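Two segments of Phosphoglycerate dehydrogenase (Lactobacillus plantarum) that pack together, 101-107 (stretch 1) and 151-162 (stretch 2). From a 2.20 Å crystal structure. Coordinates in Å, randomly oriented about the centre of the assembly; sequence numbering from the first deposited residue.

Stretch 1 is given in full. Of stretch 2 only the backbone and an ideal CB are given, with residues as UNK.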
# COMPACT_ATOMS: atom_id res chain seq x y z
N SER A 101 1.81 -9.70 0.96
CA SER A 101 1.60 -10.51 2.19
C SER A 101 2.08 -9.86 3.46
O SER A 101 1.41 -9.94 4.48
CB SER A 101 2.29 -11.85 2.08
OG SER A 101 1.66 -12.60 1.03
N VAL A 102 3.25 -9.22 3.42
CA VAL A 102 3.70 -8.51 4.64
C VAL A 102 2.77 -7.32 4.95
O VAL A 102 2.35 -7.11 6.09
CB VAL A 102 5.15 -8.06 4.52
CG1 VAL A 102 5.57 -7.27 5.80
CG2 VAL A 102 6.05 -9.29 4.32
N LEU A 103 2.42 -6.55 3.93
CA LEU A 103 1.53 -5.39 4.17
C LEU A 103 0.21 -5.90 4.77
O LEU A 103 -0.37 -5.25 5.65
CB LEU A 103 1.28 -4.61 2.86
CG LEU A 103 2.47 -3.94 2.12
CD1 LEU A 103 1.96 -3.40 0.78
CD2 LEU A 103 3.09 -2.80 2.95
N ALA A 104 -0.24 -7.06 4.28
CA ALA A 104 -1.50 -7.65 4.68
C ALA A 104 -1.47 -8.03 6.14
O ALA A 104 -2.44 -7.82 6.88
CB ALA A 104 -1.79 -8.90 3.80
N ALA A 105 -0.34 -8.60 6.57
CA ALA A 105 -0.21 -8.99 7.94
C ALA A 105 -0.28 -7.74 8.83
O ALA A 105 -0.94 -7.74 9.87
CB ALA A 105 1.12 -9.75 8.14
N MET A 106 0.43 -6.68 8.43
CA MET A 106 0.58 -5.48 9.22
C MET A 106 -0.73 -4.72 9.26
O MET A 106 -1.17 -4.29 10.32
CB MET A 106 1.72 -4.56 8.67
CG MET A 106 3.18 -5.08 8.76
SD MET A 106 4.48 -3.85 8.34
CE MET A 106 4.15 -3.52 6.64
N LEU A 107 -1.34 -4.52 8.10
CA LEU A 107 -2.66 -3.82 8.01
C LEU A 107 -3.81 -4.54 8.70
O LEU A 107 -4.64 -3.91 9.38
CB LEU A 107 -3.03 -3.55 6.55
CG LEU A 107 -2.24 -2.39 5.96
CD1 LEU A 107 -2.17 -2.45 4.37
CD2 LEU A 107 -2.84 -1.08 6.46
N UNK A 151 11.55 -4.38 -2.54
CA UNK A 151 10.19 -4.19 -3.02
C UNK A 151 9.23 -3.97 -1.85
O UNK A 151 8.33 -3.16 -1.95
CB UNK A 151 9.75 -5.39 -3.85
N UNK A 152 9.45 -4.65 -0.73
CA UNK A 152 8.70 -4.34 0.49
C UNK A 152 8.93 -2.89 0.94
O UNK A 152 7.96 -2.15 1.21
CB UNK A 152 9.10 -5.30 1.61
N UNK A 153 10.21 -2.49 1.05
CA UNK A 153 10.60 -1.09 1.29
C UNK A 153 9.90 -0.05 0.40
O UNK A 153 9.45 1.02 0.89
CB UNK A 153 12.11 -0.96 1.09
N UNK A 154 9.86 -0.31 -0.90
CA UNK A 154 9.22 0.63 -1.83
C UNK A 154 7.75 0.79 -1.46
O UNK A 154 7.24 1.91 -1.42
CB UNK A 154 9.36 0.15 -3.28
N UNK A 155 7.05 -0.32 -1.20
CA UNK A 155 5.60 -0.18 -0.93
C UNK A 155 5.31 0.49 0.42
O UNK A 155 4.45 1.35 0.52
CB UNK A 155 4.93 -1.55 -0.96
N UNK A 156 6.07 0.10 1.44
CA UNK A 156 5.90 0.60 2.78
C UNK A 156 6.17 2.10 2.76
O UNK A 156 5.43 2.91 3.33
CB UNK A 156 6.82 -0.12 3.76
N UNK A 157 7.27 2.46 2.11
CA UNK A 157 7.67 3.82 2.00
C UNK A 157 6.57 4.68 1.30
O UNK A 157 6.19 5.74 1.80
CB UNK A 157 9.00 3.89 1.24
N UNK A 158 6.06 4.22 0.16
CA UNK A 158 4.92 4.88 -0.49
C UNK A 158 3.67 4.98 0.42
O UNK A 158 2.91 5.93 0.27
CB UNK A 158 4.56 4.12 -1.77
N UNK A 159 3.51 4.06 1.38
CA UNK A 159 2.44 4.14 2.39
C UNK A 159 2.79 5.05 3.61
O UNK A 159 2.07 5.11 4.60
CB UNK A 159 2.12 2.73 2.89
N UNK A 160 3.93 5.74 3.53
CA UNK A 160 4.33 6.65 4.58
C UNK A 160 5.12 6.03 5.70
O UNK A 160 5.37 6.68 6.70
CB UNK A 160 3.09 7.32 5.17
N UNK A 161 5.54 4.76 5.54
CA UNK A 161 6.38 4.14 6.60
C UNK A 161 7.84 4.63 6.52
O UNK A 161 8.34 4.99 5.46
CB UNK A 161 6.34 2.62 6.48
N UNK A 162 8.50 4.72 7.67
CA UNK A 162 9.95 4.89 7.68
C UNK A 162 10.69 3.50 7.66
O UNK A 162 10.52 2.65 8.54
CB UNK A 162 10.36 5.70 8.91

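Stretch 1 is a helix that offers stretch 2 an apolar ridge made of Val102, Leu103 and Met106. The axis of the second helix passes 10.7 Å away at 43°.

Position 151 lies out of reach of stretch 1. It is Ser151, whose OG bonds to a residue just outside the stretch.

At position 152 CA-to-CB points sideways, and nothing of stretch 1 comes within 5.5 Å of the ideal CB. A short side chain would leave the space beside Val102 and Leu103 unfilled; leucine, isoleucine or methionine could reach across. The residue is Leu152 (chi1 t, chi2 p): its CD2 lies 3.7 Å from Val102 CG1, while its CD1 lies against both Val102 and Leu103, 4.2 Å from Leu103 CD2.

Positions 153 and 154 point out of reach and set no demand here; both are alanine, Ala153 and Ala154.

At position 155 CB points toward stretch 1, 3.9 Å from Leu103 CD1. Alanine would fit, as would a longer chain able to run past the leucine. Lys155 does the latter: its CD packs 3.8 Å from Leu103 CD1, while its end leads away and NZ is hydrogen-bonded elsewhere in the structure.

Position 156 brings the backbone near Leu103, with 7.5 Å between the two CA atoms. CA-to-CB points sideways; the ideal CB is 4.7 Å from Leu103 CD2 and 5.2 Å from Met106 CE, so a small residue suits this place. The deposited residue is Ala156, and its CA lies 4.4 Å from Leu103 CD2.

Positions 157 and 158 again face out of reach; Ser157 and Ala158 add nothing to the contact.

Position 159 is the first to leave helical angles, yet its CB points toward stretch 1 from a distance. A long apolar chain is favoured. Leu159 (chi1 m, chi2 t) brings CD1 to 4.0 Å from Leu103 CD2, giving that methyl a second leucine partner besides Leu152.

Position 160 has phi/psi of 88/8, where a CB would jam against the preceding carbonyl oxygen. Glycine is called for by the backbone alone, and Gly160 is found; its N bonds to Ser157 O at 2.8 Å.

Position 161 turns back toward stretch 1 in an extended conformation, with Met106 ahead but beyond 5.5 Å of CB. A long, flexible apolar chain such as methionine or leucine fits. Met161 places SD 3.8 Å from Met106 CE.

Position 162 is out of reach; it is His162, with NE2 hydrogen-bonded elsewhere in the structure.

Stretch 2 (151-162) SLAAKASALGMH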
# COMPACT_ATOMS: atom_id res chain seq x y z
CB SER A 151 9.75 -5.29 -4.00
OG SER A 151 9.23 -6.41 -3.31
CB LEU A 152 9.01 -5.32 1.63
CG LEU A 152 8.30 -4.98 2.96
CD1 LEU A 152 6.76 -4.83 2.81
CD2 LEU A 152 8.65 -6.01 4.08
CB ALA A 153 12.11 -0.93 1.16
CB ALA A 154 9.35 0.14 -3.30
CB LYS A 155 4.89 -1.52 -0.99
CG LYS A 155 4.87 -2.16 -2.34
CD LYS A 155 4.27 -3.57 -2.23
CE LYS A 155 4.66 -4.35 -3.46
NZ LYS A 155 3.98 -3.75 -4.61
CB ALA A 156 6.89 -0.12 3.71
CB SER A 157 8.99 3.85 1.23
OG SER A 157 9.29 5.18 0.89
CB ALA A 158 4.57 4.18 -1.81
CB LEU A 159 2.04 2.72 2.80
CG LEU A 159 1.31 2.04 1.65
CD1 LEU A 159 1.28 0.54 1.86
CD2 LEU A 159 -0.13 2.65 1.54
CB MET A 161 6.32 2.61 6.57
CG MET A 161 4.89 1.95 6.67
SD MET A 161 5.03 0.15 6.99
CE MET A 161 5.04 0.24 8.76
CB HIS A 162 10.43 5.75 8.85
CG HIS A 162 11.89 6.05 8.80
ND1 HIS A 162 12.44 6.96 7.92
CD2 HIS A 162 12.92 5.55 9.52
CE1 HIS A 162 13.75 7.01 8.10
NE2 HIS A 162 14.07 6.16 9.05
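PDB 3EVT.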